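Local structure of 4-aminobutyrate transaminase (Acinetobacter baumannii, 6WOP) at residues A247-L252 with L321-N326; I51-G57 with K269-G274; V238-V242 with L252-N256. The protein probably catalyses, as a pyridoxal-phosphate-dependent class-III aminotransferase, transfer of the amino group of 4-aminobutyrate to 2-oxoglutarate. All coordinates share one frame; numbering follows the deposited sequence.

Contact 1: residues A247-L252 with L321-N326; sequences ARTGKL and LCDRAN
Asn326 OD1 accepts a hydrogen bond from a water 2.7 Å away, and the same water donates to Thr249 O at 3.2 Å, bridging helix and turn. The direct link is weaker: Asn326 ND2 gives Gly250 O a weak bond, 3.4 Å long and bent to 130° at the hydrogen. Asparagine suits this place because one short planar group supplies both an acceptor and a donor.

Gly250 closes a type I turn in which its N bonds to Ala247 O. Having no side chain, and with phi at 96°, it lets Asn326 OD1 come to 3.4 Å from Gly250 CA. That CA also points a C-H at Cys322 O.

One turn earlier in the helix, Cys322 carries SG beside its own backbone N (chi1 -86°), which lays the sulfur against the Lys251-Leu252 peptide, 3.1 Å from Lys251 C. Ala247 CB packs on the same sulfur at 3.7 Å. The small methyl of Ala325 lets the helix approach closely, with its CB 3.3 Å from Ala247 O.

The loop after strand 236-240 is thus seated on the first turn of helix 321-342. Ala325 O and Arg248 are both tied to Ser355, and Arg248, turned away, also bonds to Tyr395 O.

Small helix side chains packed against turn backbone, with one weak direct bond and one water bridge, imply that shape rather than charge sets how the loop lies.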
ATOM      1  N   ALA A 247     -10.777 -12.296  33.410  1.00 17.00           N
ATOM      2  CA  ALA A 247     -11.782 -12.150  34.477  1.00 19.52           C
ATOM      3  C   ALA A 247     -12.293 -10.719  34.619  1.00 18.71           C
ATOM      4  O   ALA A 247     -13.204 -10.485  35.436  1.00 20.32           O
ATOM      5  CB  ALA A 247     -11.266 -12.638  35.831  1.00 18.87           C
ATOM      6  N   ARG A 248     -11.806  -9.773  33.822  1.00 20.31           N
ATOM      7  CA  ARG A 248     -12.232  -8.370  33.964  1.00 20.96           C
ATOM      8  C   ARG A 248     -13.747  -8.204  33.909  1.00 22.24           C
ATOM      9  O   ARG A 248     -14.325  -7.405  34.649  1.00 17.98           O
ATOM     10  CB  ARG A 248     -11.585  -7.523  32.861  1.00 22.06           C
ATOM     11  CG  ARG A 248     -11.627  -6.028  33.083  1.00 25.83           C
ATOM     12  CD  ARG A 248     -10.582  -5.628  34.157  1.00 24.41           C
ATOM     13  NE  ARG A 248     -11.180  -4.724  35.102  1.00 24.02           N
ATOM     14  CZ  ARG A 248     -10.609  -4.412  36.257  1.00 21.12           C
ATOM     15  NH1 ARG A 248      -9.410  -4.946  36.587  1.00 18.83           N
ATOM     16  NH2 ARG A 248     -11.252  -3.611  37.105  1.00 22.11           N
ATOM     17  N   THR A 249     -14.414  -8.955  33.042  1.00 23.07           N
ATOM     18  CA  THR A 249     -15.833  -8.728  32.779  1.00 18.51           C
ATOM     19  C   THR A 249     -16.698  -9.681  33.568  1.00 22.69           C
ATOM     20  O   THR A 249     -17.900  -9.739  33.332  1.00 23.32           O
ATOM     21  CB  THR A 249     -16.154  -8.888  31.292  1.00 23.70           C
ATOM     22  OG1 THR A 249     -15.959 -10.266  30.909  1.00 23.02           O
ATOM     23  CG2 THR A 249     -15.278  -7.943  30.481  1.00 22.86           C
ATOM     24  N   GLY A 250     -16.115 -10.465  34.478  1.00 19.28           N
ATOM     25  CA  GLY A 250     -16.957 -11.284  35.352  1.00 20.24           C
ATOM     26  C   GLY A 250     -17.117 -12.699  34.830  1.00 23.84           C
ATOM     27  O   GLY A 250     -17.780 -13.529  35.481  1.00 23.76           O
ATOM     28  N   LYS A 251     -16.494 -12.994  33.693  1.00 24.95           N
ATOM     29  CA  LYS A 251     -16.236 -14.346  33.200  1.00 26.70           C
ATOM     30  C   LYS A 251     -14.816 -14.295  32.674  1.00 23.58           C
ATOM     31  O   LYS A 251     -14.249 -13.211  32.556  1.00 20.76           O
ATOM     32  CB  LYS A 251     -17.234 -14.794  32.107  1.00 25.91           C
ATOM     33  CG  LYS A 251     -18.717 -14.872  32.627  1.00 28.40           C
ATOM     34  CD  LYS A 251     -19.640 -15.370  31.489  1.00 28.56           C
ATOM     35  CE  LYS A 251     -21.076 -15.526  31.913  1.00 34.45           C
ATOM     36  NZ  LYS A 251     -21.147 -16.517  33.026  1.00 38.39           N
ATOM     37  N   LEU A 252     -14.213 -15.449  32.363  1.00 22.75           N
ATOM     38  CA  LEU A 252     -12.778 -15.399  32.072  1.00 20.12           C
ATOM     39  C   LEU A 252     -12.510 -14.525  30.853  1.00 18.88           C
ATOM     40  O   LEU A 252     -11.669 -13.607  30.885  1.00 17.47           O
ATOM     41  CB  LEU A 252     -12.242 -16.797  31.872  1.00 23.42           C
ATOM     42  CG  LEU A 252     -10.718 -16.912  31.730  1.00 23.01           C
ATOM     43  CD1 LEU A 252     -10.027 -16.406  33.013  1.00 19.92           C
ATOM     44  CD2 LEU A 252     -10.340 -18.351  31.409  1.00 23.25           C
ATOM     45  N   LEU A 321     -12.159 -14.831  41.234  1.00 21.32           N
ATOM     46  CA  LEU A 321     -12.056 -13.444  40.824  1.00 23.31           C
ATOM     47  C   LEU A 321     -13.064 -13.043  39.744  1.00 23.13           C
ATOM     48  O   LEU A 321     -13.362 -11.846  39.650  1.00 23.26           O
ATOM     49  CB  LEU A 321     -10.637 -13.124  40.333  1.00 21.70           C
ATOM     50  CG  LEU A 321      -9.565 -13.203  41.419  1.00 24.61           C
ATOM     51  CD1 LEU A 321      -8.207 -12.723  40.849  1.00 25.37           C
ATOM     52  CD2 LEU A 321      -9.909 -12.472  42.732  1.00 25.09           C
ATOM     53  N   CYS A 322     -13.608 -13.981  38.952  1.00 23.03           N
ATOM     54  CA  CYS A 322     -14.773 -13.632  38.128  1.00 25.23           C
ATOM     55  C   CYS A 322     -15.930 -13.153  39.008  1.00 27.27           C
ATOM     56  O   CYS A 322     -16.528 -12.097  38.750  1.00 26.57           O
ATOM     57  CB  CYS A 322     -15.210 -14.823  37.265  1.00 31.07           C
ATOM     58  SG  CYS A 322     -14.253 -14.898  35.672  1.00 38.19           S
ATOM     59  N   ASP A 323     -16.236 -13.902  40.071  1.00 25.31           N
ATOM     60  CA  ASP A 323     -17.297 -13.471  40.979  1.00 28.52           C
ATOM     61  C   ASP A 323     -16.960 -12.132  41.641  1.00 27.59           C
ATOM     62  O   ASP A 323     -17.839 -11.274  41.787  1.00 27.06           O
ATOM     63  CB  ASP A 323     -17.537 -14.518  42.068  1.00 31.63           C
ATOM     64  CG  ASP A 323     -18.248 -15.753  41.571  1.00 39.14           C
ATOM     65  OD1 ASP A 323     -18.960 -15.727  40.551  1.00 40.58           O
ATOM     66  OD2 ASP A 323     -18.063 -16.776  42.238  1.00 43.27           O
ATOM     67  N   ARG A 324     -15.710 -11.951  42.087  1.00 25.10           N
ATOM     68  CA  ARG A 324     -15.325 -10.667  42.667  1.00 24.66           C
ATOM     69  C   ARG A 324     -15.498  -9.528  41.668  1.00 25.21           C
ATOM     70  O   ARG A 324     -15.907  -8.419  42.052  1.00 24.60           O
ATOM     71  CB  ARG A 324     -13.897 -10.700  43.192  1.00 25.76           C
ATOM     72  CG  ARG A 324     -13.808 -11.389  44.536  1.00 35.75           C
ATOM     73  CD  ARG A 324     -12.857 -10.725  45.519  1.00 43.16           C
ATOM     74  NE  ARG A 324     -13.470  -9.615  46.252  1.00 45.53           N
ATOM     75  CZ  ARG A 324     -12.879  -8.426  46.441  1.00 44.01           C
ATOM     76  NH1 ARG A 324     -11.629  -8.184  45.917  1.00 35.99           N
ATOM     77  NH2 ARG A 324     -13.575  -7.465  47.104  1.00 41.44           N
ATOM     78  N   ALA A 325     -15.169  -9.779  40.386  1.00 20.83           N
ATOM     79  CA  ALA A 325     -15.363  -8.749  39.355  1.00 20.06           C
ATOM     80  C   ALA A 325     -16.823  -8.322  39.297  1.00 23.79           C
ATOM     81  O   ALA A 325     -17.135  -7.121  39.181  1.00 24.50           O
ATOM     82  CB  ALA A 325     -14.918  -9.270  37.987  1.00 19.21           C
ATOM     83  N   ASN A 326     -17.741  -9.289  39.351  1.00 24.64           N
ATOM     84  CA  ASN A 326     -19.153  -8.902  39.306  1.00 26.55           C
ATOM     85  C   ASN A 326     -19.565  -8.133  40.557  1.00 26.57           C
ATOM     86  O   ASN A 326     -20.305  -7.137  40.464  1.00 27.76           O
ATOM     87  CB  ASN A 326     -20.024 -10.136  39.109  1.00 28.38           C
ATOM     88  CG  ASN A 326     -19.894 -10.676  37.699  1.00 30.74           C
ATOM     89  OD1 ASN A 326     -19.712  -9.902  36.765  1.00 29.50           O
ATOM     90  ND2 ASN A 326     -19.965 -11.995  37.539  1.00 31.44           N
TER
HETATM   91  O   HOH W   1     -20.744 -10.647  34.401  1.00 34.56           O

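Contact 2: residues I51-G57 with K269-G274; sequences IAVLNTG and KSLGGG
Lys269 and Val53 pack with their side chains at about a right angle: the lysine methylenes run across the valine, Lys269 CG lying 3.7 Å from Val53 CG2. Past this crossing the lysine chain, extended up to CE, bends at its last torsion (chi4 -104°) and brings NZ obliquely beside Ile51, where it donates to Ile51 O at 2.7 Å. The nitrogen lies 16° from the carbonyl plane, with a C=O...N angle of 150°. The CG2 methyl of Ile51 lies 3.4 Å from Lys269 NZ, which also makes a weak bond to Thr298 OG1 of the second subunit. Val53 is branched at CB and can use both methyls, CG2 on the lysine and CG1 near Gly274 N.

The next side chain, Ser270, is compact enough to enter the bend of 52-55. Its hydroxyl donates to Ala52 O and accepts from Asn55 N, although the position of OG is less certain. Asn55 lies alongside, with ND2 3.4 Å from Ser270 CB, while its amide ends bond to Phe246 O and Arg248.

Gly273 and Gly274 have positive phi. Bare of a side chain, Gly274 lets Leu54 CD2 come to 3.8 Å from its CA, and Gly273 turns its CA to Thr56 OG1. A water accepts from Thr56 OG1 and donates to Gly57 O and Gly273 O.

Lys269 probably corresponds to the lysine that forms the internal aldimine with pyridoxal phosphate in this family; its side chain is about 6 Å from a bound tartrate, probably from the crystallisation liquor. The contact joins the end of helix 49-52 to the loop between strands 264-267 and 278-283. Helix 303-318 touches Thr56 and Leu271, while His76 and Val81 of the second subunit pack on Val53, Leu54 and Ile51.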
ATOM      1  N   ILE A  51      -3.099  -0.228  33.535  1.00 19.27           N
ATOM      2  CA  ILE A  51      -3.983  -0.273  32.365  1.00 21.15           C
ATOM      3  C   ILE A  51      -4.394  -1.711  32.115  1.00 18.53           C
ATOM      4  O   ILE A  51      -4.022  -2.289  31.060  1.00 20.32           O
ATOM      5  CB  ILE A  51      -3.395   0.282  31.048  1.00 20.68           C
ATOM      6  CG1 ILE A  51      -2.554   1.563  31.225  1.00 22.80           C
ATOM      7  CG2 ILE A  51      -4.533   0.571  30.097  1.00 19.83           C
ATOM      8  CD1 ILE A  51      -1.843   1.959  29.849  1.00 27.27           C
ATOM      9  N   ALA A  52      -5.110  -2.295  33.084  1.00 17.47           N
ATOM     10  CA  ALA A  52      -5.794  -3.596  32.949  1.00 18.68           C
ATOM     11  C   ALA A  52      -4.823  -4.763  32.912  1.00 19.45           C
ATOM     12  O   ALA A  52      -5.198  -5.874  32.531  1.00 18.28           O
ATOM     13  CB  ALA A  52      -6.687  -3.590  31.677  1.00 17.92           C
ATOM     14  N   VAL A  53      -3.586  -4.548  33.362  1.00 17.40           N
ATOM     15  CA  VAL A  53      -2.557  -5.596  33.405  1.00 17.66           C
ATOM     16  C   VAL A  53      -2.546  -6.342  34.730  1.00 15.71           C
ATOM     17  O   VAL A  53      -2.003  -7.470  34.803  1.00 18.54           O
ATOM     18  CB  VAL A  53      -1.162  -4.986  33.114  1.00 16.82           C
ATOM     19  CG1 VAL A  53      -0.060  -6.035  33.205  1.00 16.87           C
ATOM     20  CG2 VAL A  53      -1.154  -4.350  31.686  1.00 16.53           C
ATOM     21  N   LEU A  54      -3.155  -5.789  35.772  1.00 18.65           N
ATOM     22  CA  LEU A  54      -2.992  -6.331  37.121  1.00 17.76           C
ATOM     23  C   LEU A  54      -4.340  -6.736  37.701  1.00 19.67           C
ATOM     24  O   LEU A  54      -4.668  -6.389  38.854  1.00 17.44           O
ATOM     25  CB  LEU A  54      -2.284  -5.294  38.027  1.00 18.09           C
ATOM     26  CG  LEU A  54      -0.937  -4.985  37.340  1.00 19.53           C
ATOM     27  CD1 LEU A  54      -0.427  -3.677  37.848  1.00 22.24           C
ATOM     28  CD2 LEU A  54       0.028  -6.170  37.641  1.00 17.10           C
ATOM     29  N   ASN A  55      -5.105  -7.552  36.954  1.00 15.73           N
ATOM     30  CA  ASN A  55      -6.364  -8.048  37.523  1.00 14.31           C
ATOM     31  C   ASN A  55      -6.121  -8.826  38.808  1.00 14.55           C
ATOM     32  O   ASN A  55      -6.984  -8.820  39.696  1.00 14.89           O
ATOM     33  CB  ASN A  55      -7.096  -8.925  36.511  1.00 15.22           C
ATOM     34  CG  ASN A  55      -7.666  -8.080  35.318  1.00 20.87           C
ATOM     35  OD1 ASN A  55      -7.624  -6.792  35.315  1.00 21.52           O
ATOM     36  ND2 ASN A  55      -8.113  -8.795  34.268  1.00 16.60           N
ATOM     37  N   THR A  56      -4.965  -9.482  38.929  1.00 15.57           N
ATOM     38  CA  THR A  56      -4.539 -10.206  40.148  1.00 16.43           C
ATOM     39  C   THR A  56      -3.723  -9.335  41.101  1.00 16.38           C
ATOM     40  O   THR A  56      -3.247  -9.844  42.129  1.00 18.00           O
ATOM     41  CB  THR A  56      -3.711 -11.460  39.745  1.00 16.87           C
ATOM     42  OG1 THR A  56      -2.695 -11.142  38.784  1.00 18.37           O
ATOM     43  CG2 THR A  56      -4.608 -12.459  39.137  1.00 18.45           C
ATOM     44  N   GLY A  57      -3.534  -8.060  40.776  1.00 19.55           N
ATOM     45  CA  GLY A  57      -2.885  -7.103  41.651  1.00 20.04           C
ATOM     46  C   GLY A  57      -1.386  -7.064  41.432  1.00 19.83           C
ATOM     47  O   GLY A  57      -0.786  -7.984  40.879  1.00 19.27           O
ATOM     48  N   LYS A 269      -1.813  -8.457  28.511  1.00 15.07           N
ATOM     49  CA  LYS A 269      -2.040  -7.689  29.731  1.00 15.52           C
ATOM     50  C   LYS A 269      -2.208  -8.621  30.932  1.00 14.46           C
ATOM     51  O   LYS A 269      -1.221  -9.181  31.411  1.00 16.31           O
ATOM     52  CB  LYS A 269      -3.234  -6.743  29.539  1.00 17.02           C
ATOM     53  CG  LYS A 269      -2.868  -5.519  28.597  1.00 15.43           C
ATOM     54  CD  LYS A 269      -4.013  -4.543  28.537  1.00 19.49           C
ATOM     55  CE  LYS A 269      -3.696  -3.336  27.632  1.00 25.13           C
ATOM     56  NZ  LYS A 269      -3.398  -2.186  28.429  1.00 28.16           N
ATOM     57  N   SER A 270      -3.440  -8.808  31.428  1.00 13.82           N
ATOM     58  CA  SER A 270      -3.500  -9.511  32.703  1.00 15.79           C
ATOM     59  C   SER A 270      -3.229 -11.010  32.571  1.00 16.77           C
ATOM     60  O   SER A 270      -3.004 -11.662  33.601  1.00 18.92           O
ATOM     61  CB  SER A 270      -4.849  -9.256  33.371  1.00 17.99           C
ATOM     62  OG  SER A 270      -4.802  -8.067  34.151  1.00 19.97           O
ATOM     63  N   LEU A 271      -3.143 -11.556  31.338  1.00 16.04           N
ATOM     64  CA  LEU A 271      -2.621 -12.911  31.116  1.00 15.65           C
ATOM     65  C   LEU A 271      -1.372 -13.116  31.978  1.00 16.39           C
ATOM     66  O   LEU A 271      -1.217 -14.155  32.612  1.00 16.29           O
ATOM     67  CB  LEU A 271      -2.256 -13.112  29.629  1.00 16.13           C
ATOM     68  CG  LEU A 271      -1.481 -14.386  29.306  1.00 15.42           C
ATOM     69  CD1 LEU A 271      -2.285 -15.678  29.549  1.00 17.91           C
ATOM     70  CD2 LEU A 271      -1.011 -14.362  27.747  1.00 14.83           C
ATOM     71  N   GLY A 272      -0.482 -12.141  32.009  1.00 14.83           N
ATOM     72  CA  GLY A 272       0.842 -12.303  32.602  1.00 13.01           C
ATOM     73  C   GLY A 272       0.942 -11.719  34.006  1.00 15.41           C
ATOM     74  O   GLY A 272       2.021 -11.805  34.636  1.00 14.76           O
ATOM     75  N   GLY A 273      -0.137 -11.107  34.487  1.00 14.55           N
ATOM     76  CA  GLY A 273      -0.146 -10.562  35.874  1.00 15.83           C
ATOM     77  C   GLY A 273       0.984  -9.600  36.193  1.00 15.88           C
ATOM     78  O   GLY A 273       1.397  -9.491  37.363  1.00 18.08           O
ATOM     79  N   GLY A 274       1.442  -8.837  35.221  1.00 15.40           N
ATOM     80  CA  GLY A 274       2.543  -7.933  35.448  1.00 16.31           C
ATOM     81  C   GLY A 274       3.866  -8.333  34.785  1.00 15.83           C
ATOM     82  O   GLY A 274       4.908  -7.712  35.111  1.00 17.76           O
TER
HETATM   83  O   HOH W   2      -0.278 -10.277  39.533  1.00 15.76           O
HETATM   84  O   HOH W   3      -3.727 -10.566  36.077  1.00 19.31           O

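Contact 3: residues V238-V242 with L252-N256; sequences VADEV and LFAMN
The carboxylate carbon of Glu241 lies at the edge of the Phe253 ring, in its plane, with CD 3.9 Å from Phe253 CD1; Asn256 OD1 is also at the ring edge and in plane. Pro99 and Met267 touch this phenyl group as well. The carboxylate can lie near the ring because its oxygens are engaged by N-H groups.

Those oxygens reach the start of the 3-10 segment 254-256 as a two-pronged acceptor. Glu241 OE1 takes the N-H of Ala254 on its syn lone pair, N to OE1 2.8 Å. Glu241 OE2 takes the N-H of Met255 at 2.9 Å, also from the syn side but 20° out of the carboxylate plane. Two methylenes give glutamate the reach, and the bend at chi2 (-127°) turns the carboxylate to face the two N-H groups; OE1 has a further donor in Ser244 OG. Phe253 N is served separately, by Asn256 OD1 at 3.1 Å.

Beside these bonds, Met255 sets CG, anti to its carbonyl carbon, 3.5 Å from Ala239 CB. Alanine leaves room there for the flexible thioether chain. Ala239 and Glu241 both point toward 252-256, while the Asp240 carboxylate is bound by His140 and Thr266, and its OD1 also accepts from Val242 N in an Asx turn. Asp240 is probably the family aspartate that meets the cofactor's pyridine nitrogen.

The contact pins the loop after strand 236-240 back onto the end of that strand. Glu241 supplies acceptors for the first N-H groups of a helical turn; these donors and a hydroxyl would be expected to stabilise its buried carboxylate as an anion, and the paired bonds restrict its rotation.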
ATOM      1  N   VAL A 238     -12.472 -12.173  14.657  1.00 15.01           N
ATOM      2  CA  VAL A 238     -11.416 -12.129  15.675  1.00 16.23           C
ATOM      3  C   VAL A 238     -11.899 -11.290  16.849  1.00 17.16           C
ATOM      4  O   VAL A 238     -12.252 -10.126  16.664  1.00 19.04           O
ATOM      5  CB  VAL A 238     -10.135 -11.520  15.113  1.00 13.77           C
ATOM      6  CG1 VAL A 238      -9.010 -11.527  16.214  1.00 17.53           C
ATOM      7  CG2 VAL A 238      -9.701 -12.335  13.861  1.00 15.96           C
ATOM      8  N   ALA A 239     -11.877 -11.840  18.052  1.00 16.37           N
ATOM      9  CA  ALA A 239     -12.198 -11.092  19.269  1.00 16.10           C
ATOM     10  C   ALA A 239     -10.902 -10.623  19.895  1.00 17.93           C
ATOM     11  O   ALA A 239     -10.079 -11.451  20.259  1.00 18.14           O
ATOM     12  CB  ALA A 239     -12.940 -11.992  20.271  1.00 18.39           C
ATOM     13  N   ASP A 240     -10.701  -9.312  20.018  1.00 17.63           N
ATOM     14  CA  ASP A 240      -9.479  -8.795  20.662  1.00 16.10           C
ATOM     15  C   ASP A 240      -9.786  -8.612  22.146  1.00 16.93           C
ATOM     16  O   ASP A 240     -10.464  -7.662  22.543  1.00 18.51           O
ATOM     17  CB  ASP A 240      -9.038  -7.488  20.010  1.00 17.22           C
ATOM     18  CG  ASP A 240      -7.773  -6.889  20.662  1.00 20.49           C
ATOM     19  OD1 ASP A 240      -7.162  -7.514  21.573  1.00 17.93           O
ATOM     20  OD2 ASP A 240      -7.402  -5.794  20.267  1.00 17.40           O
ATOM     21  N   GLU A 241      -9.310  -9.554  22.973  1.00 16.48           N
ATOM     22  CA  GLU A 241      -9.481  -9.514  24.413  1.00 16.94           C
ATOM     23  C   GLU A 241      -8.195  -9.141  25.147  1.00 17.92           C
ATOM     24  O   GLU A 241      -7.989  -9.533  26.303  1.00 16.86           O
ATOM     25  CB  GLU A 241      -9.992 -10.864  24.892  1.00 18.59           C
ATOM     26  CG  GLU A 241     -11.364 -11.167  24.321  1.00 18.98           C
ATOM     27  CD  GLU A 241     -12.358 -11.524  25.352  1.00 21.86           C
ATOM     28  OE1 GLU A 241     -12.306 -11.007  26.500  1.00 20.90           O
ATOM     29  OE2 GLU A 241     -13.248 -12.343  24.988  1.00 24.96           O
ATOM     30  N   VAL A 242      -7.317  -8.355  24.503  1.00 17.08           N
ATOM     31  CA  VAL A 242      -6.105  -7.929  25.208  1.00 13.69           C
ATOM     32  C   VAL A 242      -6.459  -7.187  26.493  1.00 16.22           C
ATOM     33  O   VAL A 242      -5.871  -7.454  27.554  1.00 16.62           O
ATOM     34  CB  VAL A 242      -5.244  -7.068  24.269  1.00 17.50           C
ATOM     35  CG1 VAL A 242      -4.245  -6.309  25.096  1.00 20.02           C
ATOM     36  CG2 VAL A 242      -4.586  -7.965  23.257  1.00 12.05           C
ATOM     37  N   LEU A 252     -14.213 -15.449  32.363  1.00 22.75           N
ATOM     38  CA  LEU A 252     -12.778 -15.399  32.072  1.00 20.12           C
ATOM     39  C   LEU A 252     -12.510 -14.525  30.853  1.00 18.88           C
ATOM     40  O   LEU A 252     -11.669 -13.607  30.885  1.00 17.47           O
ATOM     41  CB  LEU A 252     -12.242 -16.797  31.872  1.00 23.42           C
ATOM     42  CG  LEU A 252     -10.718 -16.912  31.730  1.00 23.01           C
ATOM     43  CD1 LEU A 252     -10.027 -16.406  33.013  1.00 19.92           C
ATOM     44  CD2 LEU A 252     -10.340 -18.351  31.409  1.00 23.25           C
ATOM     45  N   PHE A 253     -13.271 -14.748  29.777  1.00 20.89           N
ATOM     46  CA  PHE A 253     -13.227 -13.943  28.549  1.00 20.50           C
ATOM     47  C   PHE A 253     -14.543 -13.184  28.404  1.00 20.93           C
ATOM     48  O   PHE A 253     -15.609 -13.731  28.693  1.00 20.76           O
ATOM     49  CB  PHE A 253     -13.078 -14.821  27.315  1.00 21.45           C
ATOM     50  CG  PHE A 253     -11.711 -15.489  27.225  1.00 25.49           C
ATOM     51  CD1 PHE A 253     -10.639 -14.798  26.723  1.00 30.36           C
ATOM     52  CD2 PHE A 253     -11.531 -16.776  27.692  1.00 25.33           C
ATOM     53  CE1 PHE A 253      -9.371 -15.391  26.687  1.00 33.91           C
ATOM     54  CE2 PHE A 253     -10.269 -17.376  27.645  1.00 26.21           C
ATOM     55  CZ  PHE A 253      -9.204 -16.678  27.136  1.00 31.42           C
ATOM     56  N   ALA A 254     -14.490 -11.947  27.917  1.00 19.39           N
ATOM     57  CA  ALA A 254     -15.759 -11.263  27.651  1.00 19.89           C
ATOM     58  C   ALA A 254     -16.618 -12.070  26.680  1.00 21.48           C
ATOM     59  O   ALA A 254     -17.841 -12.059  26.773  1.00 22.04           O
ATOM     60  CB  ALA A 254     -15.474  -9.881  27.068  1.00 20.81           C
ATOM     61  N   MET A 255     -15.991 -12.786  25.748  1.00 21.85           N
ATOM     62  CA  MET A 255     -16.755 -13.564  24.767  1.00 18.26           C
ATOM     63  C   MET A 255     -17.525 -14.673  25.456  1.00 22.68           C
ATOM     64  O   MET A 255     -18.488 -15.205  24.893  1.00 24.10           O
ATOM     65  CB  MET A 255     -15.797 -14.155  23.726  1.00 17.65           C
ATOM     66  CG  MET A 255     -15.225 -13.172  22.711  1.00 19.50           C
ATOM     67  SD  MET A 255     -16.537 -12.320  21.795  1.00 22.49           S
ATOM     68  CE  MET A 255     -17.283 -13.733  20.956  1.00 21.92           C
ATOM     69  N   ASN A 256     -17.161 -15.009  26.711  1.00 20.41           N
ATOM     70  CA  ASN A 256     -17.943 -16.024  27.421  1.00 20.29           C
ATOM     71  C   ASN A 256     -19.343 -15.577  27.746  1.00 22.94           C
ATOM     72  O   ASN A 256     -20.166 -16.422  28.100  1.00 24.49           O
ATOM     73  CB  ASN A 256     -17.277 -16.441  28.734  1.00 21.53           C
ATOM     74  CG  ASN A 256     -16.103 -17.378  28.500  1.00 25.71           C
ATOM     75  OD1 ASN A 256     -15.004 -17.180  29.020  1.00 26.15           O
ATOM     76  ND2 ASN A 256     -16.371 -18.472  27.792  1.00 25.58           N
TER

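Overall arrangement
From the N terminus, the chain first supplies 51-57, which is joined by 269-274 to close contact 2, a loop of more than two hundred residues. Contact 3 is nested inside that loop: 238-242 pairs with 252-256 after a short excursion from strand 236-240. Within the excursion begins 247-252, whose partner 321-326 comes only after contact 2 has closed, so contact 1 crosses both others; it shares Leu252 with contact 3. Arg248 reaches Asn55, and Lys269 packs on Val242. Together the three join the loops following strands 236-240 and 264-267, in the mixed sheet that contains both strands, to helix 49-52 and to the start of helix 321-342.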